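Side-chain contacts in nodulation fucosyltransferase NodZ (Bradyrhizobium sp., PDB 2HHC), which belongs to the NodZ family of bacterial nodulation proteins, within the GT-B clan of glycosyltransferases built around two Rossmann-like halves: residues A[139-144]-A[293-298]; A[62-67]-A[146-151]; A[13-18]-A[265-270]; A[23-28]-A[34-39]. One frame throughout, in Å; residues are numbered along the deposited sequence. Where two conformers were deposited one is given.

How the interactions relate
From the N terminus, interaction 3 opens first, at the start of helix 15-32, and closes only at helix 258-274. Inside its long loop lies interaction 4, which closes almost at once by folding helix 15-32 onto strand 35-39. Interaction 2 is nested in the same loop and ties the hairpin after that strand to the end of helix 138-147. Interaction 1 crosses both interaction 2 and interaction 3: it starts on helix 138-147 and closes at helix 291-296. Interactions 2 and 4 build up the half with the N-terminal sheet, whereas interactions 1 and 3 join it to the half with the second sheet. I64 and W26 link interactions 2 and 4 directly.

Interaction 1: residues A[139-144]-A[293-298]; sequences EAERLI and ARLLVP
The backbone oxygen of L295 is gripped by the guanidinium of R142, with NH2 at 2.7 Å from L295 O and NH1 adding a weak bond at 3.1 Å to the same oxygen, which also takes a weak bond from N316 ND2. In the two-halved GT-B fold this grip bridges the halves: helix 138-147, packed on helix 15-32, reaches helix 291-296, which rests on strand 279-283 of the second sheet. The acceptor lies next to the last helical residue, since V297 already leaves the helical conformation, and the negative end of the helix would probably favour a cationic partner there. R142 spans the gap with a chain extended from CG to NE, while a salt bridge from NE to E138 OE2 helps fix the rotation of its flat end. NH2 approaches L295 O from 16° outside the carbonyl plane, and the oxygen in turn sits 20° out of the guanidinium plane. Over one face of the guanidinium lies L295 CB, offset toward the rim, and L296 CD2 comes to its edge, 3.7 Å from NH1. Deeper in the contact, where both residues are buried, the side chains of E141 and L295 meet at about a right angle. The carboxylate of E141 has its main partner in a salt bridge from OE1 to R291 NE, and the apolar branch L295 CD1 packs beside it, 4.0 Å from both E141 CB and E141 OE1.

Interaction 2: residues A[62-67]-A[146-151]; sequences EDIAGV and RNIKLR. With PO4 (phosphate ion), chain D.
The carboxamide of N147 is linked to the hairpin by water, its OD1 accepting at 2.9 Å from a water that in turn accepts from A65 N, while its ND2 turns back to L143 O in its own helix. The second flat group, the R151 guanidinium, has a phosphate ion in plane at its edge, with NH1 bonded to PO4 O4 at 2.7 Å. The contact joins a β-hairpin at the margin of the N-terminal sheet to the segment that leaves helix 138-147. The hairpin reverses through a type I' turn from I64 to V67, and G66 N donates to D63 OD1 at 163° in an Asx motif, the carboxylate of the residue just before the turn accepting from inside it. Another water bridges backbone to backbone, donating to both D63 O and N147 O. Apart from the waters the direct contact is apolar. I64 has CG2 anti to its own N (CG1 at chi1 -64°), which sends the two branches to different partners: CG2 meets N147 CB at 4.0 Å, and CD1 meets I148 CG2 at 3.9 Å. The chain then runs on to R151, the N-cap of helix 152-166. The phosphate, probably from the crystallisation liquor, also accepts from S152 N, and R151 NH2 holds P55 O. Beside these bonds, R151 CD lies 3.5 Å from PO4 O3.

Interaction 3: residues A[13-18]-A[265-270]; sequences TGFGDC and ASALID
F15, at the first turn of helix 15-32, faces the middle of helix 258-274, its CA 7.4 Å from that of L268. G14 is the N-cap of the first helix, and a backbone bond from C18 N to G14 O closes the opening turn. The contact joins the two halves of the GT-B fold: helix 15-32 connects strands 6-10 and 35-39 in the N-terminal sheet, whereas D270 of the other helix touches F220 and C222 of strand 217-223. With chi1 of -71°, F15 swings CG clear of its own carbonyl carbon and carries the ring across to L268, whose side chain meets it at about a right angle. The isobutyl group lies over one face. L268 CD2 stands 3.9 Å from the ring centroid and 29° off the normal, a CH-pi contact, and CD1 sits above the rim, 3.7 Å from F15 CE2. The branch point takes part too, with L268 CG 3.5 Å from F15 CD2. At the ring edge A267 CB approaches F15 CD2 at a looser 4.3 Å. Other aromatic rings complete the setting, Y45 stacked with F15 and F57 edge-to-face with it. On another side of the same helical turn, D17 takes a weak bond from T13 OG1 and forms a salt bridge with R11. Between the segments the attraction is thus dispersion and CH-pi, depending on close apolar fit and not on the direction of any one bond.

Interaction 4: residues A[23-28]-A[34-39]; sequences ASAWSY and RTLVID
L36 extends its side chain from the strand with chi1 at 180°, CG lying opposite the backbone N, and chi2 of 68° turns the two methyls at CG toward different residues of the helix. CD1 packs on A25 CB at 3.7 Å, while CD2 approaches W26, 3.9 Å from its CB. W26, its CG also anti to the backbone N, presents the edge of the indole to this methyl. The leucine crosses the tryptophan side chain at about a right angle, and CD2 lies in the plane of the indole, 4.0 Å from W26 CD1. The indole N-H is used outside the contact: W26 NE1 donates to I64 O of the hairpin that follows. At the far end, Y28 and R34 run side by side in the same direction, ring and guanidinium planes only 21° apart, with Y28 CE2 4.1 Å from R34 NE. Their polar ends are held by one nearby loop, R34 NH2 by a salt bridge to D120 OD1 and a bond to A123 O, and Y28 OH by the backbone N of S121. All five touching residues are buried. This is the packing of a β-α-β crossover, in which helix 15-32 connects strand 6-10 to its parallel neighbour 35-39. A25 also touches V7 and S9 of strand 6-10, L36 reaches V67 of strand 67-70, and W26 lies against A140, L143 and I144 of helix 138-147.

Interaction 1: residues A[139-144]-A[293-298]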
loop_
_atom_site.group_PDB
_atom_site.type_symbol
_atom_site.label_atom_id
_atom_site.label_comp_id
_atom_site.label_asym_id
_atom_site.label_seq_id
_atom_site.Cartn_x
_atom_site.Cartn_y
_atom_site.Cartn_z
ATOM N N GLU A 139 8.298 6.061 -10.366
ATOM C CA GLU A 139 9.330 5.046 -10.591
ATOM C C GLU A 139 9.791 4.408 -9.331
ATOM O O GLU A 139 10.023 3.172 -9.278
ATOM C CB GLU A 139 10.524 5.633 -11.375
ATOM C CG GLU A 139 10.255 5.861 -12.800
ATOM C CD GLU A 139 9.313 7.014 -13.125
ATOM O OE1 GLU A 139 9.361 8.034 -12.383
ATOM O OE2 GLU A 139 8.562 6.914 -14.104
ATOM N N ALA A 140 9.965 5.164 -8.253
ATOM C CA ALA A 140 10.350 4.596 -6.973
ATOM C C ALA A 140 9.295 3.581 -6.479
ATOM O O ALA A 140 9.601 2.519 -5.962
ATOM C CB ALA A 140 10.618 5.655 -5.943
ATOM N N GLU A 141 8.027 3.937 -6.663
ATOM C CA GLU A 141 6.931 3.067 -6.252
ATOM C C GLU A 141 7.003 1.761 -7.040
ATOM O O GLU A 141 6.843 0.654 -6.495
ATOM C CB GLU A 141 5.570 3.740 -6.497
ATOM C CG GLU A 141 5.280 4.926 -5.609
ATOM C CD GLU A 141 3.988 5.551 -6.070
ATOM O OE1 GLU A 141 2.909 4.916 -5.782
ATOM O OE2 GLU A 141 3.968 6.561 -6.807
ATOM N N ARG A 142 7.186 1.848 -8.349
ATOM C CA ARG A 142 7.216 0.643 -9.194
ATOM C C ARG A 142 8.416 -0.204 -8.818
ATOM O O ARG A 142 8.369 -1.474 -8.850
ATOM C CB ARG A 142 7.291 1.049 -10.685
ATOM C CG ARG A 142 6.051 1.722 -11.147
ATOM C CD ARG A 142 6.247 2.224 -12.617
ATOM N NE ARG A 142 5.088 2.936 -13.120
ATOM C CZ ARG A 142 4.016 2.341 -13.535
ATOM N NH1 ARG A 142 3.977 1.016 -13.579
ATOM N NH2 ARG A 142 3.006 3.068 -13.971
ATOM N N LEU A 143 9.530 0.431 -8.529
ATOM C CA LEU A 143 10.734 -0.305 -8.124
ATOM C C LEU A 143 10.495 -1.136 -6.881
ATOM O O LEU A 143 10.895 -2.273 -6.781
ATOM C CB LEU A 143 11.914 0.641 -8.059
ATOM C CG LEU A 143 13.179 -0.175 -8.053
ATOM C CD1 LEU A 143 14.216 0.579 -8.809
ATOM C CD2 LEU A 143 13.489 -0.405 -6.578
ATOM N N ILE A 144 9.783 -0.609 -5.910
ATOM C CA ILE A 144 9.496 -1.382 -4.700
ATOM C C ILE A 144 8.649 -2.585 -5.058
ATOM O O ILE A 144 8.950 -3.703 -4.631
ATOM C CB ILE A 144 8.753 -0.512 -3.657
ATOM C CG1 ILE A 144 9.727 0.520 -3.056
ATOM C CG2 ILE A 144 8.107 -1.307 -2.594
ATOM C CD1 ILE A 144 10.926 0.006 -2.367
ATOM N N ALA A 293 -2.706 -1.050 -8.394
ATOM C CA ALA A 293 -3.586 -1.167 -9.591
ATOM C C ALA A 293 -3.556 0.098 -10.470
ATOM O O ALA A 293 -3.437 0.029 -11.711
ATOM C CB ALA A 293 -4.965 -1.490 -9.176
ATOM N N ARG A 294 -3.618 1.289 -9.888
ATOM C CA ARG A 294 -3.504 2.529 -10.617
ATOM C C ARG A 294 -2.222 2.588 -11.460
ATOM O O ARG A 294 -2.224 3.090 -12.581
ATOM C CB ARG A 294 -3.588 3.732 -9.664
ATOM C CG ARG A 294 -3.288 5.087 -10.271
ATOM C CD ARG A 294 -4.256 5.477 -11.380
ATOM N NE ARG A 294 -3.933 6.753 -12.036
ATOM C CZ ARG A 294 -3.005 6.912 -12.989
ATOM N NH1 ARG A 294 -2.286 5.884 -13.409
ATOM N NH2 ARG A 294 -2.804 8.105 -13.531
ATOM N N LEU A 295 -1.111 2.120 -10.899
ATOM C CA LEU A 295 0.169 2.081 -11.645
ATOM C C LEU A 295 0.159 1.144 -12.844
ATOM O O LEU A 295 0.870 1.420 -13.861
ATOM C CB LEU A 295 1.290 1.665 -10.684
ATOM C CG LEU A 295 1.617 2.727 -9.621
ATOM C CD1 LEU A 295 2.582 2.075 -8.581
ATOM C CD2 LEU A 295 2.049 4.061 -10.132
ATOM N N LEU A 296 -0.568 0.050 -12.756
ATOM C CA LEU A 296 -0.483 -1.025 -13.782
ATOM C C LEU A 296 -1.665 -1.216 -14.733
ATOM O O LEU A 296 -1.457 -1.665 -15.863
ATOM C CB LEU A 296 -0.150 -2.368 -13.139
ATOM C CG LEU A 296 1.227 -2.546 -12.478
ATOM C CD1 LEU A 296 1.342 -3.971 -11.890
ATOM C CD2 LEU A 296 2.275 -2.314 -13.484
ATOM N N VAL A 297 -2.869 -0.935 -14.293
ATOM C CA VAL A 297 -4.069 -1.309 -15.042
ATOM C C VAL A 297 -4.352 -0.345 -16.163
ATOM O O VAL A 297 -4.117 0.862 -16.031
ATOM C CB VAL A 297 -5.265 -1.336 -14.068
ATOM C CG1 VAL A 297 -6.622 -1.436 -14.739
ATOM C CG2 VAL A 297 -5.073 -2.456 -13.029
ATOM N N PRO A 298 -4.803 -0.871 -17.312
ATOM C CA PRO A 298 -5.057 0.014 -18.462
ATOM C C PRO A 298 -6.029 1.190 -18.258
ATOM O O PRO A 298 -5.811 2.294 -18.802
ATOM C CB PRO A 298 -5.626 -0.958 -19.499
ATOM C CG PRO A 298 -5.008 -2.253 -19.184
ATOM C CD PRO A 298 -4.924 -2.290 -17.672
#

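Interaction 2: residues A[62-67]-A[146-151]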
loop_
_atom_site.group_PDB
_atom_site.type_symbol
_atom_site.label_atom_id
_atom_site.label_comp_id
_atom_site.label_asym_id
_atom_site.label_seq_id
_atom_site.Cartn_x
_atom_site.Cartn_y
_atom_site.Cartn_z
ATOM N N GLU A 62 17.778 -8.203 0.968
ATOM C CA GLU A 62 18.989 -7.532 1.498
ATOM C C GLU A 62 19.454 -6.358 0.625
ATOM O O GLU A 62 20.395 -5.641 1.013
ATOM C CB GLU A 62 20.109 -8.531 1.798
ATOM C CG GLU A 62 19.637 -9.633 2.793
ATOM C CD GLU A 62 18.956 -10.859 2.095
ATOM O OE1 GLU A 62 19.220 -11.128 0.892
ATOM O OE2 GLU A 62 18.157 -11.579 2.746
ATOM N N ASP A 63 18.847 -6.194 -0.533
ATOM C CA ASP A 63 19.161 -5.117 -1.463
ATOM C C ASP A 63 17.977 -4.792 -2.320
ATOM O O ASP A 63 17.346 -5.711 -2.816
ATOM C CB ASP A 63 20.338 -5.533 -2.355
ATOM C CG ASP A 63 20.711 -4.463 -3.357
ATOM O OD1 ASP A 63 20.033 -4.374 -4.411
ATOM O OD2 ASP A 63 21.689 -3.714 -3.076
ATOM N N ILE A 64 17.661 -3.505 -2.494
ATOM C CA ILE A 64 16.650 -3.072 -3.464
ATOM C C ILE A 64 17.310 -2.085 -4.370
ATOM O O ILE A 64 17.693 -0.981 -3.969
ATOM C CB ILE A 64 15.371 -2.465 -2.785
ATOM C CG1 ILE A 64 14.650 -3.528 -1.940
ATOM C CG2 ILE A 64 14.452 -1.807 -3.849
ATOM C CD1 ILE A 64 13.543 -2.995 -1.085
ATOM N N ALA A 65 17.554 -2.549 -5.600
ATOM C CA ALA A 65 18.131 -1.692 -6.613
ATOM C C ALA A 65 19.365 -0.903 -6.170
ATOM O O ALA A 65 19.496 0.326 -6.350
ATOM C CB ALA A 65 17.080 -0.795 -7.235
ATOM N N GLY A 66 20.279 -1.614 -5.507
ATOM C CA GLY A 66 21.559 -1.031 -5.075
ATOM C C GLY A 66 21.639 -0.481 -3.666
ATOM O O GLY A 66 22.729 -0.132 -3.154
ATOM N N VAL A 67 20.487 -0.419 -3.009
ATOM C CA VAL A 67 20.391 0.105 -1.658
ATOM C C VAL A 67 20.366 -1.104 -0.726
ATOM O O VAL A 67 19.473 -1.966 -0.838
ATOM C CB VAL A 67 19.121 0.963 -1.449
ATOM C CG1 VAL A 67 18.912 1.301 0.039
ATOM C CG2 VAL A 67 19.090 2.281 -2.312
ATOM N N ARG A 146 8.403 -4.256 -7.751
ATOM C CA ARG A 146 9.158 -5.215 -8.549
ATOM C C ARG A 146 10.252 -5.926 -7.768
ATOM O O ARG A 146 10.705 -6.949 -8.256
ATOM C CB ARG A 146 9.759 -4.535 -9.800
ATOM C CG ARG A 146 8.750 -4.110 -10.832
ATOM C CD ARG A 146 9.417 -3.436 -12.055
ATOM N NE ARG A 146 10.291 -4.358 -12.677
ATOM C CZ ARG A 146 9.896 -5.265 -13.538
ATOM N NH1 ARG A 146 8.616 -5.272 -13.927
ATOM N NH2 ARG A 146 10.763 -6.102 -14.040
ATOM N N ASN A 147 10.692 -5.390 -6.619
ATOM C CA ASN A 147 11.891 -5.837 -5.965
ATOM C C ASN A 147 11.747 -6.321 -4.559
ATOM O O ASN A 147 12.722 -6.479 -3.854
ATOM C CB ASN A 147 12.966 -4.741 -6.120
ATOM C CG ASN A 147 13.442 -4.610 -7.554
ATOM O OD1 ASN A 147 14.257 -5.446 -8.025
ATOM N ND2 ASN A 147 12.912 -3.658 -8.301
ATOM N N ILE A 148 10.510 -6.562 -4.174
ATOM C CA ILE A 148 10.165 -7.364 -3.004
ATOM C C ILE A 148 9.182 -8.431 -3.512
ATOM O O ILE A 148 8.513 -8.273 -4.567
ATOM C CB ILE A 148 9.559 -6.529 -1.862
ATOM C CG1 ILE A 148 8.179 -5.972 -2.219
ATOM C CG2 ILE A 148 10.516 -5.376 -1.491
ATOM C CD1 ILE A 148 7.448 -5.199 -1.162
ATOM N N LYS A 149 9.138 -9.556 -2.812
ATOM C CA LYS A 149 8.400 -10.707 -3.308
ATOM C C LYS A 149 7.511 -11.223 -2.173
ATOM O O LYS A 149 7.973 -11.460 -1.050
ATOM C CB LYS A 149 9.364 -11.814 -3.791
ATOM C CG LYS A 149 8.720 -12.970 -4.442
ATOM C CD LYS A 149 9.724 -13.818 -5.203
ATOM N N LEU A 150 6.231 -11.359 -2.470
ATOM C CA LEU A 150 5.292 -11.968 -1.526
ATOM C C LEU A 150 5.766 -13.376 -1.143
ATOM O O LEU A 150 6.321 -14.147 -1.926
ATOM C CB LEU A 150 3.893 -12.060 -2.171
ATOM C CG LEU A 150 3.137 -10.724 -2.203
ATOM C CD1 LEU A 150 2.001 -10.958 -3.203
ATOM C CD2 LEU A 150 2.650 -10.265 -0.872
ATOM N N ARG A 151 5.449 -13.737 0.100
ATOM C CA ARG A 151 5.668 -15.102 0.572
ATOM C C ARG A 151 4.950 -16.085 -0.369
ATOM O O ARG A 151 3.875 -15.824 -0.897
ATOM C CB ARG A 151 5.218 -15.281 2.026
ATOM C CG ARG A 151 6.159 -14.711 3.029
ATOM C CD ARG A 151 7.382 -15.551 3.225
ATOM N NE ARG A 151 8.247 -14.891 4.185
ATOM C CZ ARG A 151 9.505 -15.207 4.471
ATOM N NH1 ARG A 151 10.129 -16.266 3.908
ATOM N NH2 ARG A 151 10.117 -14.486 5.384
HETATM P P PO4 D . 8.835 -18.676 1.040
HETATM O O1 PO4 D . 7.802 -19.489 1.745
HETATM O O2 PO4 D . 9.442 -19.611 0.005
HETATM O O3 PO4 D . 8.229 -17.434 0.344
HETATM O O4 PO4 D . 9.846 -18.227 2.052
HETATM O O HOH W 1 15.415 -6.913 -4.261
HETATM O O HOH W 2 16.685 -5.340 -6.371
#

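Interaction 3: residues A[13-18]-A[265-270]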
loop_
_atom_site.group_PDB
_atom_site.type_symbol
_atom_site.label_atom_id
_atom_site.label_comp_id
_atom_site.label_asym_id
_atom_site.label_seq_id
_atom_site.Cartn_x
_atom_site.Cartn_y
_atom_site.Cartn_z
ATOM N N THR A 13 0.112 0.731 8.976
ATOM C CA THR A 13 -1.241 0.859 8.503
ATOM C C THR A 13 -1.494 -0.109 7.347
ATOM O O THR A 13 -0.858 -1.169 7.260
ATOM C CB THR A 13 -1.461 2.304 8.077
ATOM O OG1 THR A 13 -0.453 2.685 7.126
ATOM C CG2 THR A 13 -1.415 3.259 9.246
ATOM N N GLY A 14 -2.387 0.201 6.431
ATOM C CA GLY A 14 -2.610 -0.735 5.349
ATOM C C GLY A 14 -1.434 -0.839 4.438
ATOM O O GLY A 14 -0.567 0.051 4.378
ATOM N N PHE A 15 -1.317 -1.943 3.709
ATOM C CA PHE A 15 -0.127 -2.187 2.933
ATOM C C PHE A 15 0.098 -1.149 1.806
ATOM O O PHE A 15 1.248 -0.897 1.456
ATOM C CB PHE A 15 -0.133 -3.578 2.335
ATOM C CG PHE A 15 0.077 -4.684 3.350
ATOM C CD1 PHE A 15 1.235 -4.819 4.084
ATOM C CD2 PHE A 15 -0.937 -5.564 3.578
ATOM C CE1 PHE A 15 1.347 -5.841 5.007
ATOM C CE2 PHE A 15 -0.799 -6.580 4.494
ATOM C CZ PHE A 15 0.332 -6.720 5.173
ATOM N N GLY A 16 -0.962 -0.583 1.254
ATOM C CA GLY A 16 -0.743 0.444 0.208
ATOM C C GLY A 16 0.066 1.603 0.725
ATOM O O GLY A 16 1.015 2.053 0.088
ATOM N N ASP A 17 -0.322 2.085 1.879
ATOM C CA ASP A 17 0.394 3.190 2.550
ATOM C C ASP A 17 1.788 2.748 2.920
ATOM O O ASP A 17 2.776 3.429 2.691
ATOM C CB ASP A 17 -0.484 3.620 3.731
ATOM C CG ASP A 17 0.047 4.795 4.533
ATOM O OD1 ASP A 17 1.188 5.297 4.328
ATOM O OD2 ASP A 17 -0.702 5.153 5.467
ATOM N N CYS A 18 1.899 1.595 3.551
ATOM C CA CYS A 18 3.225 1.101 3.942
ATOM C C CYS A 18 4.178 1.046 2.753
ATOM O O CYS A 18 5.328 1.456 2.852
ATOM C CB CYS A 18 3.131 -0.286 4.576
ATOM S SG CYS A 18 2.286 -0.392 6.171
ATOM N N ALA A 265 -2.843 -11.257 4.689
ATOM C CA ALA A 265 -2.729 -12.002 3.459
ATOM C C ALA A 265 -3.882 -11.739 2.532
ATOM O O ALA A 265 -3.746 -11.531 1.326
ATOM C CB ALA A 265 -2.624 -13.516 3.797
ATOM N N SER A 266 -5.100 -11.668 3.072
ATOM C CA SER A 266 -6.279 -11.352 2.301
ATOM C C SER A 266 -6.213 -9.973 1.613
ATOM O O SER A 266 -6.577 -9.786 0.459
ATOM C CB SER A 266 -7.478 -11.426 3.267
ATOM O OG SER A 266 -8.664 -11.155 2.564
ATOM N N ALA A 267 -5.708 -9.001 2.361
ATOM C CA ALA A 267 -5.510 -7.673 1.809
ATOM C C ALA A 267 -4.553 -7.705 0.623
ATOM O O ALA A 267 -4.804 -7.127 -0.422
ATOM C CB ALA A 267 -5.038 -6.734 2.868
ATOM N N LEU A 268 -3.426 -8.392 0.801
ATOM C CA LEU A 268 -2.419 -8.446 -0.251
ATOM C C LEU A 268 -2.923 -9.186 -1.483
ATOM O O LEU A 268 -2.652 -8.767 -2.620
ATOM C CB LEU A 268 -1.118 -9.073 0.281
ATOM C CG LEU A 268 -0.348 -8.196 1.273
ATOM C CD1 LEU A 268 0.667 -8.974 2.073
ATOM C CD2 LEU A 268 0.310 -6.975 0.571
ATOM N N ILE A 269 -3.618 -10.297 -1.267
ATOM C CA ILE A 269 -4.197 -11.019 -2.375
ATOM C C ILE A 269 -5.098 -10.101 -3.226
ATOM O O ILE A 269 -5.004 -10.059 -4.484
ATOM C CB ILE A 269 -4.941 -12.285 -1.898
ATOM C CG1 ILE A 269 -3.951 -13.294 -1.317
ATOM C CG2 ILE A 269 -5.751 -12.915 -3.049
ATOM C CD1 ILE A 269 -4.605 -14.347 -0.415
ATOM N N ASP A 270 -5.984 -9.374 -2.553
ATOM C CA ASP A 270 -6.873 -8.444 -3.270
ATOM C C ASP A 270 -6.083 -7.333 -3.977
ATOM O O ASP A 270 -6.327 -6.996 -5.141
ATOM C CB ASP A 270 -7.821 -7.769 -2.289
ATOM C CG ASP A 270 -9.048 -8.625 -1.916
ATOM O OD1 ASP A 270 -9.237 -9.698 -2.525
ATOM O OD2 ASP A 270 -9.800 -8.176 -0.983
#

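Interaction 4: residues A[23-28]-A[34-39]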
loop_
_atom_site.group_PDB
_atom_site.type_symbol
_atom_site.label_atom_id
_atom_site.label_comp_id
_atom_site.label_asym_id
_atom_site.label_seq_id
_atom_site.Cartn_x
_atom_site.Cartn_y
_atom_site.Cartn_z
ATOM N N ALA A 23 8.640 3.306 -0.556
ATOM C CA ALA A 23 9.254 3.836 -1.783
ATOM C C ALA A 23 9.906 5.222 -1.507
ATOM O O ALA A 23 10.986 5.528 -1.983
ATOM C CB ALA A 23 8.238 3.910 -2.875
ATOM N N SER A 24 9.234 6.037 -0.714
ATOM C CA SER A 24 9.794 7.350 -0.363
ATOM C C SER A 24 11.087 7.251 0.454
ATOM O O SER A 24 12.055 7.982 0.160
ATOM C CB SER A 24 8.748 8.192 0.330
ATOM O OG SER A 24 7.654 8.431 -0.548
ATOM N N ALA A 25 11.047 6.406 1.459
ATOM C CA ALA A 25 12.251 6.163 2.289
ATOM C C ALA A 25 13.386 5.599 1.405
ATOM O O ALA A 25 14.542 6.066 1.508
ATOM C CB ALA A 25 11.926 5.207 3.383
ATOM N N TRP A 26 13.063 4.652 0.542
ATOM C CA TRP A 26 14.036 4.017 -0.355
ATOM C C TRP A 26 14.713 5.098 -1.218
ATOM O O TRP A 26 15.917 5.107 -1.440
ATOM C CB TRP A 26 13.338 2.916 -1.227
ATOM C CG TRP A 26 14.328 2.381 -2.243
ATOM C CD1 TRP A 26 15.228 1.380 -2.074
ATOM C CD2 TRP A 26 14.569 2.930 -3.539
ATOM N NE1 TRP A 26 15.973 1.241 -3.202
ATOM C CE2 TRP A 26 15.640 2.222 -4.100
ATOM C CE3 TRP A 26 13.968 3.977 -4.273
ATOM C CZ2 TRP A 26 16.120 2.501 -5.381
ATOM C CZ3 TRP A 26 14.450 4.273 -5.516
ATOM C CH2 TRP A 26 15.510 3.556 -6.059
ATOM N N SER A 27 13.916 6.009 -1.756
ATOM C CA SER A 27 14.419 6.991 -2.676
ATOM C C SER A 27 15.435 7.893 -1.964
ATOM O O SER A 27 16.466 8.216 -2.519
ATOM C CB SER A 27 13.251 7.804 -3.225
ATOM O OG SER A 27 13.733 8.838 -4.049
ATOM N N TYR A 28 15.155 8.279 -0.728
ATOM C CA TYR A 28 16.099 9.118 0.013
ATOM C C TYR A 28 17.366 8.335 0.381
ATOM O O TYR A 28 18.478 8.876 0.267
ATOM C CB TYR A 28 15.479 9.734 1.256
ATOM C CG TYR A 28 16.291 10.855 1.824
ATOM C CD1 TYR A 28 16.380 12.059 1.162
ATOM C CD2 TYR A 28 16.989 10.712 3.031
ATOM C CE1 TYR A 28 17.137 13.092 1.644
ATOM C CE2 TYR A 28 17.764 11.763 3.538
ATOM C CZ TYR A 28 17.818 12.953 2.837
ATOM O OH TYR A 28 18.557 14.047 3.283
ATOM N N ARG A 34 22.561 5.737 2.021
ATOM C CA ARG A 34 22.192 5.173 3.323
ATOM C C ARG A 34 21.629 3.773 3.169
ATOM O O ARG A 34 21.044 3.414 2.132
ATOM C CB ARG A 34 21.166 6.076 4.016
ATOM C CG ARG A 34 21.668 7.474 4.354
ATOM C CD ARG A 34 20.505 8.364 4.777
ATOM N NE ARG A 34 20.949 9.736 5.016
ATOM C CZ ARG A 34 21.296 10.239 6.200
ATOM N NH1 ARG A 34 21.312 9.492 7.299
ATOM N NH2 ARG A 34 21.649 11.509 6.288
ATOM N N THR A 35 21.673 3.031 4.273
ATOM C CA THR A 35 21.054 1.731 4.358
ATOM C C THR A 35 19.590 1.933 4.713
ATOM O O THR A 35 19.255 2.701 5.597
ATOM C CB THR A 35 21.779 0.879 5.400
ATOM O OG1 THR A 35 23.069 0.584 4.895
ATOM C CG2 THR A 35 21.049 -0.451 5.745
ATOM N N LEU A 36 18.693 1.185 4.052
ATOM C CA LEU A 36 17.255 1.208 4.325
ATOM C C LEU A 36 16.826 0.119 5.276
ATOM O O LEU A 36 17.176 -1.043 5.116
ATOM C CB LEU A 36 16.472 1.039 3.035
ATOM C CG LEU A 36 14.966 1.034 3.113
ATOM C CD1 LEU A 36 14.418 2.430 3.512
ATOM C CD2 LEU A 36 14.412 0.661 1.757
ATOM N N VAL A 37 16.157 0.529 6.336
ATOM C CA VAL A 37 15.642 -0.383 7.332
ATOM C C VAL A 37 14.107 -0.372 7.209
ATOM O O VAL A 37 13.446 0.686 7.251
ATOM C CB VAL A 37 15.997 0.118 8.742
ATOM C CG1 VAL A 37 15.451 -0.820 9.786
ATOM C CG2 VAL A 37 17.495 0.312 8.914
ATOM N N ILE A 38 13.507 -1.540 6.995
ATOM C CA ILE A 38 12.054 -1.694 6.891
ATOM C C ILE A 38 11.580 -2.128 8.277
ATOM O O ILE A 38 11.897 -3.232 8.721
ATOM C CB ILE A 38 11.653 -2.705 5.824
ATOM C CG1 ILE A 38 12.351 -2.419 4.488
ATOM C CG2 ILE A 38 10.116 -2.703 5.702
ATOM C CD1 ILE A 38 11.973 -3.358 3.339
ATOM N N ASP A 39 10.906 -1.226 8.962
ATOM C CA ASP A 39 10.511 -1.437 10.378
ATOM C C ASP A 39 8.998 -1.433 10.500
ATOM O O ASP A 39 8.337 -0.377 10.637
ATOM C CB ASP A 39 11.124 -0.391 11.275
ATOM C CG ASP A 39 10.761 -0.594 12.715
ATOM O OD1 ASP A 39 10.095 -1.588 13.082
ATOM O OD2 ASP A 39 11.152 0.317 13.511
#